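Local structure of sugar phosphate isomerase/epimerase (Parabacteroides distasonis, 3OBE) at residues D218-V223 with H244-W249; R248-D253 with V291-A296. The protein probably acts as a sugar phosphate isomerase or epimerase built on a xylose isomerase-like TIM barrel. One frame throughout, in Å; residues are numbered along the deposited sequence.

How the contacts relate
Followed from the N terminus, the chain leaves strand 213-218 into helix 219-224, passes helix 229-235 and strand 240-245, and returns in contact 1, where 244-249 meets 218-223, closing a 20-residue connection that contains helix 229-235 and the start of strand 240-245, between neighbouring parallel strands. Contact 2 starts where contact 1 ends, the two sharing Arg248 and Trp249. It closes the next loop, 37 residues long with helix 259-269 and strand 273-276, by bringing 248-253 against helix 287-300. The closures therefore follow in series; neither encloses nor crosses the other. They also touch: Asp247 OD2 lies 2.9 Å from Gly252 N, a probable hydrogen bond, and Ile251 CD1 packs 3.4 Å from Ile245 O.

Contact 1 of 2, residues D218-V223 with H244-W249; sequences DVYWAV and HIKDRW
Lys246 reaches over one face of the Tyr220 ring, its NZ 3.7 Å from the ring centroid and 30° off the normal, which meets the geometry of a cation-pi contact. The lysine chain is extended as far as CE, and a bend at chi4 (-48°) turns NZ over the ring, nearest to CE2. Lys246 NZ also donates to Asp247 O at 2.9 Å and forms a salt bridge with Glu279, so three partners fix its place. Tyr220 points its CB toward 244-249, with CG anti to the backbone N. Tyr220 OH takes a bent bond from Arg248 NH1 (3.0 Å, 139°), doubtful as a constant feature because this arginine is modelled in two conformers. A leucine in place of Tyr220 would probably leave the ammonium without its aromatic face.

Asp218 pairs with His244 as a parallel bridge and caps the following helix, OD1 accepting from Trp221 N at 2.9 Å. A water donates both to Asp218 OD1 and to His244 O and accepts from Tyr220 N; a second water links Asp218 OD2 to His244 ND1, while OD2 also bonds His169 and His244 NE2 bonds Glu54. A phosphate ion, probably from the crystallisation liquor, lies about 4 Å from the His244 side chain. This dense polar network at the C-terminal ends of two barrel strands is consistent with the usual active-site location of a TIM barrel.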
# COMPACT_ATOMS: atom_id res chain seq x y z
N ASP A 218 -1.10 7.03 1.77
CA ASP A 218 -2.58 6.95 1.69
C ASP A 218 -3.17 8.34 1.62
O ASP A 218 -3.21 9.06 2.61
CB ASP A 218 -3.23 6.16 2.79
CG ASP A 218 -4.60 5.68 2.34
OD1 ASP A 218 -5.45 6.59 2.11
OD2 ASP A 218 -4.79 4.44 2.16
N VAL A 219 -3.53 8.76 0.40
CA VAL A 219 -3.96 10.13 0.22
C VAL A 219 -5.27 10.39 0.95
O VAL A 219 -5.51 11.50 1.47
CB VAL A 219 -4.02 10.52 -1.27
CG1 VAL A 219 -2.62 10.47 -1.85
CG2 VAL A 219 -5.03 9.63 -2.06
N TYR A 220 -6.14 9.39 1.02
CA TYR A 220 -7.44 9.55 1.69
C TYR A 220 -7.27 9.66 3.19
O TYR A 220 -7.82 10.55 3.80
CB TYR A 220 -8.35 8.38 1.40
CG TYR A 220 -9.66 8.41 2.11
CD1 TYR A 220 -10.75 9.19 1.63
CD2 TYR A 220 -9.87 7.64 3.26
CE1 TYR A 220 -12.00 9.15 2.29
CE2 TYR A 220 -11.10 7.63 3.89
CZ TYR A 220 -12.14 8.38 3.41
OH TYR A 220 -13.35 8.36 4.04
N TRP A 221 -6.51 8.75 3.79
CA TRP A 221 -6.40 8.79 5.25
C TRP A 221 -5.56 10.02 5.68
O TRP A 221 -5.74 10.52 6.79
CB TRP A 221 -5.80 7.49 5.80
CG TRP A 221 -6.73 6.30 5.64
CD1 TRP A 221 -6.48 5.16 4.93
CD2 TRP A 221 -8.06 6.13 6.18
NE1 TRP A 221 -7.52 4.29 5.02
CE2 TRP A 221 -8.52 4.86 5.78
CE3 TRP A 221 -8.89 6.91 6.99
CZ2 TRP A 221 -9.78 4.37 6.12
CZ3 TRP A 221 -10.13 6.42 7.32
CH2 TRP A 221 -10.57 5.17 6.88
N ALA A 222 -4.74 10.55 4.78
CA ALA A 222 -4.07 11.83 5.03
C ALA A 222 -5.11 12.98 5.10
O ALA A 222 -5.15 13.73 6.09
CB ALA A 222 -3.03 12.12 3.96
N VAL A 223 -6.00 13.05 4.10
CA VAL A 223 -7.12 14.05 4.17
C VAL A 223 -8.00 13.87 5.43
O VAL A 223 -8.36 14.88 6.08
CB VAL A 223 -7.96 14.05 2.89
CG1 VAL A 223 -9.18 14.97 3.06
CG2 VAL A 223 -7.06 14.48 1.66
N HIS A 244 -1.63 4.81 -2.11
CA HIS A 244 -2.96 4.22 -2.10
C HIS A 244 -3.95 5.27 -2.56
O HIS A 244 -3.94 6.42 -2.06
CB HIS A 244 -3.37 3.70 -0.74
CG HIS A 244 -3.19 2.23 -0.62
ND1 HIS A 244 -4.01 1.43 0.14
CD2 HIS A 244 -2.24 1.41 -1.14
CE1 HIS A 244 -3.60 0.17 0.07
NE2 HIS A 244 -2.51 0.13 -0.68
N ILE A 245 -4.77 4.89 -3.55
CA ILE A 245 -5.82 5.73 -4.08
C ILE A 245 -7.13 5.21 -3.50
O ILE A 245 -7.56 4.07 -3.79
CB ILE A 245 -5.82 5.75 -5.64
CG1 ILE A 245 -4.53 6.42 -6.16
CG2 ILE A 245 -7.10 6.40 -6.22
CD1 ILE A 245 -4.44 7.96 -5.80
N LYS A 246 -7.70 6.04 -2.64
CA LYS A 246 -8.87 5.72 -1.85
C LYS A 246 -9.74 6.97 -1.75
O LYS A 246 -9.25 8.10 -1.82
CB LYS A 246 -8.48 5.22 -0.45
CG LYS A 246 -9.74 4.78 0.36
CD LYS A 246 -9.43 4.22 1.68
CE LYS A 246 -10.70 3.81 2.38
NZ LYS A 246 -11.78 4.85 2.38
N ASP A 247 -11.04 6.76 -1.66
CA ASP A 247 -12.02 7.84 -1.54
C ASP A 247 -13.06 7.35 -0.54
O ASP A 247 -12.84 6.35 0.13
CB ASP A 247 -12.59 8.13 -2.93
CG ASP A 247 -13.15 9.52 -3.10
OD1 ASP A 247 -13.64 10.10 -2.10
OD2 ASP A 247 -13.17 10.03 -4.29
N ARG A 248 -14.22 8.01 -0.44
CA ARG A 248 -15.27 7.50 0.45
C ARG A 248 -15.65 6.07 0.02
O ARG A 248 -15.72 5.16 0.83
CB ARG A 248 -16.47 8.39 0.36
CG ARG A 248 -16.16 9.83 0.78
CD ARG A 248 -15.76 9.87 2.27
NE ARG A 248 -16.92 9.88 3.13
CZ ARG A 248 -16.87 9.87 4.46
NH1 ARG A 248 -15.70 9.81 5.08
NH2 ARG A 248 -17.97 9.89 5.17
N TRP A 249 -15.85 5.91 -1.27
CA TRP A 249 -16.10 4.57 -1.85
C TRP A 249 -15.53 4.58 -3.27
O TRP A 249 -14.31 4.44 -3.47
CB TRP A 249 -17.56 4.18 -1.72
CG TRP A 249 -17.72 2.66 -1.84
CD1 TRP A 249 -17.14 1.71 -1.03
CD2 TRP A 249 -18.49 1.94 -2.81
NE1 TRP A 249 -17.49 0.45 -1.45
CE2 TRP A 249 -18.32 0.56 -2.54
CE3 TRP A 249 -19.32 2.32 -3.89
CZ2 TRP A 249 -18.92 -0.43 -3.32
CZ3 TRP A 249 -19.94 1.34 -4.63
CH2 TRP A 249 -19.72 -0.02 -4.35
O HOH W 1 -6.24 2.62 1.24
O HOH W 2 -5.95 6.99 -0.36

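Contact 2 of 2, residues R248-D253 with V291-A296; sequences RWIIGD and VEKSAA
Ser294 OG is gripped by two groups: it accepts from Ile251 N across the contact, at 3.0 Å and a nearly straight 173°, and it bonds Gly290 O one turn earlier in its own helix. The serine torsion explains this double role, since OG lies anti to the carbonyl carbon (chi1 -62°), which places it within reach both of Gly290 O in the preceding turn and of Ile251 N.

Two isoleucines pack about the hydroxyl. Ile251 sets CG1 beside its own N, so that this methylene sits 3.4 Å from Ser294 OG and 3.5 Å from Ser294 CB; the same side chain continues onto Tyr297 and Leu298 of helix 287-300. Ile250 instead sends CD1 to the aliphatic part of Lys293, 3.8 Å from CD, and its CG2 approaches Ser294 OG at 3.9 Å. The lysine's charged end is engaged by Glu289.

A type II turn from Ile250 to Asp253, closed by Asp253 N to Ile250 O at 3.2 Å, shapes the loop, with Gly252 at the position of positive phi. Because Ile251 is the second residue of that turn, its N-H can be spent on the helix, not on the turn. Trp249 NE1 adds a bond with Gln287. The buried hydroxyl, bonded to both helix and loop, thus gives the irregular segment after strand 240-245 one directional tie to helix 287-300 amid otherwise aliphatic packing.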
# COMPACT_ATOMS: atom_id res chain seq x y z
N ARG A 248 -14.22 8.01 -0.44
CA ARG A 248 -15.27 7.50 0.45
C ARG A 248 -15.65 6.07 0.02
O ARG A 248 -15.72 5.16 0.83
CB ARG A 248 -16.47 8.39 0.36
CG ARG A 248 -16.16 9.83 0.78
CD ARG A 248 -15.76 9.87 2.27
NE ARG A 248 -16.92 9.88 3.13
CZ ARG A 248 -16.87 9.87 4.46
NH1 ARG A 248 -15.70 9.81 5.08
NH2 ARG A 248 -17.97 9.89 5.17
N TRP A 249 -15.85 5.91 -1.27
CA TRP A 249 -16.10 4.57 -1.85
C TRP A 249 -15.53 4.58 -3.27
O TRP A 249 -14.31 4.44 -3.47
CB TRP A 249 -17.56 4.18 -1.72
CG TRP A 249 -17.72 2.66 -1.84
CD1 TRP A 249 -17.14 1.71 -1.03
CD2 TRP A 249 -18.49 1.94 -2.81
NE1 TRP A 249 -17.49 0.45 -1.45
CE2 TRP A 249 -18.32 0.56 -2.54
CE3 TRP A 249 -19.32 2.32 -3.89
CZ2 TRP A 249 -18.92 -0.43 -3.32
CZ3 TRP A 249 -19.94 1.34 -4.63
CH2 TRP A 249 -19.72 -0.02 -4.35
N ILE A 250 -16.36 4.83 -4.26
CA ILE A 250 -15.87 4.86 -5.64
C ILE A 250 -14.90 6.01 -5.83
O ILE A 250 -15.17 7.14 -5.43
CB ILE A 250 -16.98 4.96 -6.65
CG1 ILE A 250 -17.75 3.66 -6.75
CG2 ILE A 250 -16.44 5.27 -8.09
CD1 ILE A 250 -19.17 3.84 -7.35
N ILE A 251 -13.75 5.71 -6.41
CA ILE A 251 -12.75 6.74 -6.64
C ILE A 251 -13.30 7.86 -7.52
O ILE A 251 -13.83 7.62 -8.63
CB ILE A 251 -11.45 6.17 -7.25
CG1 ILE A 251 -10.90 5.03 -6.40
CG2 ILE A 251 -10.42 7.27 -7.52
CD1 ILE A 251 -10.54 5.36 -4.91
N GLY A 252 -13.21 9.09 -6.98
CA GLY A 252 -13.65 10.29 -7.68
C GLY A 252 -15.14 10.62 -7.61
O GLY A 252 -15.62 11.51 -8.34
N ASP A 253 -15.87 9.94 -6.72
CA ASP A 253 -17.33 10.05 -6.62
C ASP A 253 -17.81 10.97 -5.45
O ASP A 253 -18.99 11.25 -5.34
CB ASP A 253 -17.92 8.63 -6.50
CG ASP A 253 -19.42 8.55 -6.75
OD1 ASP A 253 -19.93 9.30 -7.61
OD2 ASP A 253 -20.10 7.68 -6.14
N VAL A 291 -15.13 -1.28 -7.29
CA VAL A 291 -13.81 -1.48 -7.87
C VAL A 291 -13.84 -1.24 -9.39
O VAL A 291 -12.97 -0.60 -9.95
CB VAL A 291 -13.28 -2.89 -7.48
CG1 VAL A 291 -12.20 -3.32 -8.39
CG2 VAL A 291 -12.85 -2.86 -5.97
N GLU A 292 -14.89 -1.72 -10.04
CA GLU A 292 -15.05 -1.53 -11.49
C GLU A 292 -15.29 -0.06 -11.86
O GLU A 292 -14.68 0.45 -12.80
CB GLU A 292 -16.18 -2.40 -11.98
CG GLU A 292 -15.77 -3.85 -12.02
CD GLU A 292 -16.86 -4.77 -12.49
OE1 GLU A 292 -18.06 -4.54 -12.15
OE2 GLU A 292 -16.51 -5.73 -13.22
N LYS A 293 -16.16 0.61 -11.11
CA LYS A 293 -16.47 2.01 -11.32
C LYS A 293 -15.27 2.91 -11.02
O LYS A 293 -15.07 3.92 -11.71
CB LYS A 293 -17.71 2.44 -10.54
CG LYS A 293 -18.98 1.91 -11.26
CD LYS A 293 -20.24 2.31 -10.63
CE LYS A 293 -21.36 2.01 -11.65
NZ LYS A 293 -22.56 1.57 -11.05
N SER A 294 -14.46 2.53 -10.05
CA SER A 294 -13.19 3.22 -9.73
C SER A 294 -12.25 3.13 -10.90
O SER A 294 -11.67 4.14 -11.36
CB SER A 294 -12.57 2.68 -8.44
OG SER A 294 -13.43 2.90 -7.34
N ALA A 295 -12.16 1.92 -11.44
CA ALA A 295 -11.31 1.68 -12.62
C ALA A 295 -11.80 2.55 -13.76
O ALA A 295 -10.96 3.14 -14.45
CB ALA A 295 -11.29 0.18 -13.03
N ALA A 296 -13.12 2.62 -13.98
CA ALA A 296 -13.68 3.39 -15.10
C ALA A 296 -13.28 4.89 -14.99
O ALA A 296 -12.93 5.53 -16.01
CB ALA A 296 -15.24 3.19 -15.20